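Local coordinates for nitrosopumilus output domain-containing protein (Pyrococcus horikoshii, PDB 2P9X) that is of unknown function but binds zinc ions and forms a small all-helical domain that packs against other copies of itself, at residues His30-Ala33 against Thr34-Gly38; Ala83-Leu86 against Glu87-Val90. One frame throughout, in Å; residues are numbered along the deposited sequence.

Contact 1 closes the C-terminal end of helix 23-35 and contact 2 opens helix 86-97, so the two are opposite kinds of helix ending. They lie on opposite sides of the chain's centre, with their centres 22 Å apart and their nearest atoms about 10 Å apart, and they do not touch. Contact 1 reaches two other subunits of the four-chain assembly, whereas contact 2 packs within its own chain. Contact 1 lies beside Glu28, which has been seen to bind zinc although none sits on it in this chain: its side chain is about 5 Å from Gly38. Contact 2 is farther from the metal, the side chain of Val90 lying about 13 Å from the bound zinc ion.

Contact 1. Residues His30-Ala33 against Thr34-Gly38; sequences HLRA and TLNSG
Two bonds from Thr34 grip the carbonyl oxygen of His30: the backbone N comes to O at 3.0 Å, and OG1 donates to the same O at 2.8 Å. They arrive from opposite faces of the carbonyl plane. With chi1 at 68°, Thr34 OG1 sits between its own backbone N and carbonyl carbon, turned back onto the preceding helical turn. The same hydroxyl lies above the centre of the His30 imidazole, and Thr34 CG2 brushes His30 CE1 at 3.8 Å.

Leu31 O is shared in a similar way. Leu35 N reaches Leu31 O at 2.9 Å, as a regular helical bond, and Ser37 N meets it at 3.2 Å in a nearly straight line (172°), on the other side of the carbonyl plane. Between them Asn36 takes a positive phi, which swings the chain round so that Ser37 N points back at the helix; Asn36 N makes a weak bond to Arg32 O. Ser37 OG then folds onto Leu35 O at 2.9 Å, tying down the turn.

On the exposed side the Arg32 chain, bent at chi2 and chi3, brings NH2 to Asn36 OD1 at 3.3 Å, a weak bond with guanidinium and amide planes 65° apart. Packing is lighter: Leu31 CD1 lies against the carbonyl oxygen of Gly38, 3.7 Å from Gly38 O, and the apolar touch of Leu31 CD2 with Leu35 CD1 is loose.

This turn, with Asn36 in left-handed conformation, lies where helix 23-35 gives way to loop. Leu31 and Leu35 pack on Ala52 of helix 46-57, where His30 NE2 also bonds to Ala52 O. His30 ND1 is paired with Tyr60 OH of the second subunit, while Ala33 rests on Gly22 of the third.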
ATOM      1  N   HIS A  30      11.447  -7.159   3.950  1.00 18.76           N
ATOM      2  CA  HIS A  30      10.645  -7.795   2.913  1.00 18.22           C
ATOM      3  C   HIS A  30      11.509  -8.588   1.935  1.00 19.64           C
ATOM      4  O   HIS A  30      11.208  -9.735   1.625  1.00 21.85           O
ATOM      5  CB  HIS A  30       9.857  -6.730   2.156  1.00 18.41           C
ATOM      6  CG  HIS A  30       9.073  -7.264   1.002  1.00 17.20           C
ATOM      7  ND1 HIS A  30       7.980  -8.089   1.161  1.00 19.87           N
ATOM      8  CD2 HIS A  30       9.206  -7.068  -0.331  1.00 18.02           C
ATOM      9  CE1 HIS A  30       7.470  -8.375  -0.024  1.00 19.45           C
ATOM     10  NE2 HIS A  30       8.197  -7.767  -0.947  1.00 20.34           N
ATOM     11  N   LEU A  31      12.589  -7.984   1.453  1.00 19.96           N
ATOM     12  CA  LEU A  31      13.460  -8.681   0.501  1.00 19.86           C
ATOM     13  C   LEU A  31      14.166  -9.868   1.130  1.00 21.60           C
ATOM     14  O   LEU A  31      14.390 -10.882   0.477  1.00 22.75           O
ATOM     15  CB  LEU A  31      14.504  -7.719  -0.079  1.00 19.83           C
ATOM     16  CG  LEU A  31      13.940  -6.565  -0.913  1.00 18.64           C
ATOM     17  CD1 LEU A  31      15.088  -5.631  -1.285  1.00 19.61           C
ATOM     18  CD2 LEU A  31      13.246  -7.099  -2.166  1.00 20.98           C
ATOM     19  N   ARG A  32      14.529  -9.732   2.400  1.00 21.91           N
ATOM     20  CA  ARG A  32      15.216 -10.802   3.119  1.00 24.52           C
ATOM     21  C   ARG A  32      14.291 -11.994   3.300  1.00 25.36           C
ATOM     22  O   ARG A  32      14.663 -13.135   3.017  1.00 26.52           O
ATOM     23  CB  ARG A  32      15.662 -10.305   4.497  1.00 26.93           C
ATOM     24  CG  ARG A  32      16.623 -11.227   5.237  1.00 32.42           C
ATOM     25  CD  ARG A  32      18.071 -10.807   5.002  1.00 38.62           C
ATOM     26  NE  ARG A  32      18.733 -11.597   3.970  1.00 42.31           N
ATOM     27  CZ  ARG A  32      19.822 -11.212   3.313  1.00 43.08           C
ATOM     28  NH1 ARG A  32      20.380 -10.036   3.565  1.00 43.94           N
ATOM     29  NH2 ARG A  32      20.366 -12.015   2.414  1.00 45.47           N
ATOM     30  N   ALA A  33      13.077 -11.725   3.768  1.00 24.84           N
ATOM     31  CA  ALA A  33      12.104 -12.783   4.014  1.00 26.87           C
ATOM     32  C   ALA A  33      11.549 -13.465   2.767  1.00 28.17           C
ATOM     33  O   ALA A  33      11.281 -14.671   2.784  1.00 31.12           O
ATOM     34  CB  ALA A  33      10.951 -12.232   4.860  1.00 27.89           C
ATOM     35  N   THR A  34      11.390 -12.722   1.678  1.00 27.46           N
ATOM     36  CA  THR A  34      10.816 -13.300   0.471  1.00 27.61           C
ATOM     37  C   THR A  34      11.793 -13.783  -0.591  1.00 28.19           C
ATOM     38  O   THR A  34      11.459 -14.677  -1.372  1.00 28.35           O
ATOM     39  CB  THR A  34       9.820 -12.321  -0.194  1.00 28.60           C
ATOM     40  OG1 THR A  34      10.527 -11.183  -0.708  1.00 25.73           O
ATOM     41  CG2 THR A  34       8.784 -11.849   0.826  1.00 27.44           C
ATOM     42  N   LEU A  35      12.994 -13.214  -0.625  1.00 27.55           N
ATOM     43  CA  LEU A  35      13.977 -13.608  -1.634  1.00 27.23           C
ATOM     44  C   LEU A  35      15.388 -13.793  -1.092  1.00 26.80           C
ATOM     45  O   LEU A  35      16.325 -14.023  -1.863  1.00 27.46           O
ATOM     46  CB  LEU A  35      14.016 -12.559  -2.748  1.00 27.61           C
ATOM     47  CG  LEU A  35      12.738 -12.307  -3.548  1.00 29.59           C
ATOM     48  CD1 LEU A  35      12.879 -11.008  -4.321  1.00 29.02           C
ATOM     49  CD2 LEU A  35      12.460 -13.479  -4.484  1.00 30.21           C
ATOM     50  N   ASN A  36      15.541 -13.697   0.226  1.00 26.18           N
ATOM     51  CA  ASN A  36      16.846 -13.827   0.859  1.00 27.23           C
ATOM     52  C   ASN A  36      17.848 -12.946   0.119  1.00 26.95           C
ATOM     53  O   ASN A  36      18.964 -13.368  -0.199  1.00 26.78           O
ATOM     54  CB  ASN A  36      17.315 -15.284   0.842  1.00 30.19           C
ATOM     55  CG  ASN A  36      18.602 -15.485   1.618  1.00 34.44           C
ATOM     56  OD1 ASN A  36      18.789 -14.905   2.690  1.00 36.22           O
ATOM     57  ND2 ASN A  36      19.496 -16.310   1.083  1.00 37.83           N
ATOM     58  N   SER A  37      17.429 -11.716  -0.159  1.00 24.22           N
ATOM     59  CA  SER A  37      18.267 -10.761  -0.873  1.00 24.17           C
ATOM     60  C   SER A  37      18.234  -9.393  -0.219  1.00 24.09           C
ATOM     61  O   SER A  37      17.369  -9.112   0.614  1.00 22.99           O
ATOM     62  CB  SER A  37      17.788 -10.610  -2.319  1.00 24.87           C
ATOM     63  OG  SER A  37      17.857 -11.837  -3.020  1.00 28.92           O
ATOM     64  N   GLY A  38      19.187  -8.553  -0.612  1.00 22.97           N
ATOM     65  CA  GLY A  38      19.263  -7.191  -0.111  1.00 22.29           C
ATOM     66  C   GLY A  38      18.932  -6.232  -1.242  1.00 20.85           C
ATOM     67  O   GLY A  38      18.503  -6.662  -2.318  1.00 21.63           O
TER

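Contact 2. Residues Ala83-Leu86 against Glu87-Val90; sequences ANSL and EELV
The backbone passes from Ala83 and Asn84 into the first turn of a helix, where Leu89 N and Val90 N bond to Ser85 O and Leu86 O, each at 2.9 Å. Ser85 is the N-cap: its OG accepts from Glu88 N at 3.1 Å (163°), held there by a chi1 of 71° that sets OG between its own N and carbonyl carbon.

Glu88 reaches back along the loop, extended beyond CG, and its OE1 takes the N-H of Asn84 at 2.9 Å in an almost straight line (175°), on the anti side, though tilted out of the carboxylate plane. OE2 has a water close by, which is weakly held by Asn84 ND2. Replacing Glu88 with an alanine removes the acceptor of Asn84 N, and the loop ahead of the cap would probably be freer to move. Farther in, Ala83 CB is pressed tightly onto Leu89 CA at 3.4 Å, while Leu86 CD1 meets Leu89 CD2 at 4.0 Å.

Leu86 and Leu89 both face Ile69 of helix 59-76, and Glu66 of that helix binds Leu86 N. Ser85 OG and Glu88 N make a serine N-cap at the start of helix 86-97, and the bond from Asn84 N to Glu88 OE1 ties in the preceding loop.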
ATOM      1  N   ALA A  83      17.015   6.068 -19.483  1.00 48.45           N
ATOM      2  CA  ALA A  83      16.195   4.987 -18.937  1.00 44.42           C
ATOM      3  C   ALA A  83      14.841   5.475 -18.408  1.00 41.66           C
ATOM      4  O   ALA A  83      14.718   6.485 -17.720  1.00 40.13           O
ATOM      5  CB  ALA A  83      16.988   4.294 -17.824  1.00 43.54           C
ATOM      6  N   ASN A  84      13.791   4.715 -18.802  1.00 40.41           N
ATOM      7  CA  ASN A  84      12.443   4.971 -18.288  1.00 38.38           C
ATOM      8  C   ASN A  84      11.984   3.827 -17.372  1.00 35.94           C
ATOM      9  O   ASN A  84      10.876   3.795 -16.849  1.00 35.63           O
ATOM     10  CB  ASN A  84      11.499   5.061 -19.487  1.00 41.89           C
ATOM     11  CG  ASN A  84      11.974   6.138 -20.427  1.00 45.38           C
ATOM     12  OD1 ASN A  84      12.075   7.305 -20.072  1.00 47.47           O
ATOM     13  ND2 ASN A  84      12.157   5.744 -21.700  1.00 46.70           N
ATOM     14  N   SER A  85      12.858   2.843 -17.178  1.00 33.00           N
ATOM     15  CA  SER A  85      12.564   1.702 -16.318  1.00 29.01           C
ATOM     16  C   SER A  85      13.849   1.296 -15.602  1.00 27.76           C
ATOM     17  O   SER A  85      14.947   1.609 -16.064  1.00 26.27           O
ATOM     18  CB  SER A  85      12.057   0.515 -17.138  1.00 29.48           C
ATOM     19  OG  SER A  85      13.102  -0.050 -17.910  1.00 30.72           O
ATOM     20  N   LEU A  86      13.716   0.596 -14.484  1.00 25.44           N
ATOM     21  CA  LEU A  86      14.889   0.166 -13.739  1.00 25.23           C
ATOM     22  C   LEU A  86      15.750  -0.776 -14.590  1.00 25.96           C
ATOM     23  O   LEU A  86      16.978  -0.741 -14.504  1.00 25.37           O
ATOM     24  CB  LEU A  86      14.467  -0.523 -12.437  1.00 25.32           C
ATOM     25  CG  LEU A  86      15.578  -0.886 -11.450  1.00 28.17           C
ATOM     26  CD1 LEU A  86      16.273   0.380 -10.956  1.00 28.84           C
ATOM     27  CD2 LEU A  86      14.976  -1.642 -10.280  1.00 26.68           C
ATOM     28  N   GLU A  87      15.109  -1.611 -15.410  1.00 27.44           N
ATOM     29  CA  GLU A  87      15.844  -2.541 -16.268  1.00 27.92           C
ATOM     30  C   GLU A  87      16.717  -1.772 -17.247  1.00 28.22           C
ATOM     31  O   GLU A  87      17.886  -2.112 -17.451  1.00 28.57           O
ATOM     32  CB  GLU A  87      14.892  -3.453 -17.050  1.00 29.20           C
ATOM     33  CG  GLU A  87      14.184  -4.477 -16.195  1.00 30.93           C
ATOM     34  CD  GLU A  87      12.813  -4.018 -15.749  1.00 31.67           C
ATOM     35  OE1 GLU A  87      12.617  -2.799 -15.561  1.00 30.79           O
ATOM     36  OE2 GLU A  87      11.933  -4.885 -15.581  1.00 33.35           O
ATOM     37  N   GLU A  88      16.146  -0.739 -17.859  1.00 27.84           N
ATOM     38  CA  GLU A  88      16.899   0.080 -18.801  1.00 29.62           C
ATOM     39  C   GLU A  88      18.000   0.834 -18.064  1.00 28.60           C
ATOM     40  O   GLU A  88      19.083   1.057 -18.608  1.00 29.49           O
ATOM     41  CB  GLU A  88      15.983   1.086 -19.498  1.00 31.14           C
ATOM     42  CG  GLU A  88      15.003   0.460 -20.467  1.00 36.87           C
ATOM     43  CD  GLU A  88      14.073   1.481 -21.099  1.00 39.87           C
ATOM     44  OE1 GLU A  88      14.190   2.686 -20.782  1.00 40.39           O
ATOM     45  OE2 GLU A  88      13.222   1.071 -21.914  1.00 43.43           O
ATOM     46  N   LEU A  89      17.719   1.227 -16.821  1.00 27.09           N
ATOM     47  CA  LEU A  89      18.690   1.966 -16.019  1.00 26.82           C
ATOM     48  C   LEU A  89      19.922   1.113 -15.730  1.00 26.33           C
ATOM     49  O   LEU A  89      21.056   1.593 -15.818  1.00 27.48           O
ATOM     50  CB  LEU A  89      18.056   2.420 -14.699  1.00 25.95           C
ATOM     51  CG  LEU A  89      18.920   3.311 -13.801  1.00 26.81           C
ATOM     52  CD1 LEU A  89      19.133   4.668 -14.468  1.00 26.91           C
ATOM     53  CD2 LEU A  89      18.253   3.480 -12.440  1.00 25.37           C
ATOM     54  N   VAL A  90      19.700  -0.150 -15.378  1.00 24.70           N
ATOM     55  CA  VAL A  90      20.800  -1.059 -15.087  1.00 25.18           C
ATOM     56  C   VAL A  90      21.582  -1.322 -16.368  1.00 26.37           C
ATOM     57  O   VAL A  90      22.812  -1.386 -16.354  1.00 26.48           O
ATOM     58  CB  VAL A  90      20.276  -2.394 -14.505  1.00 26.09           C
ATOM     59  CG1 VAL A  90      21.403  -3.412 -14.412  1.00 24.42           C
ATOM     60  CG2 VAL A  90      19.679  -2.141 -13.118  1.00 25.10           C
TER
HETATM   61  O   HOH W   1      12.614   2.894 -23.479  1.00 37.60           O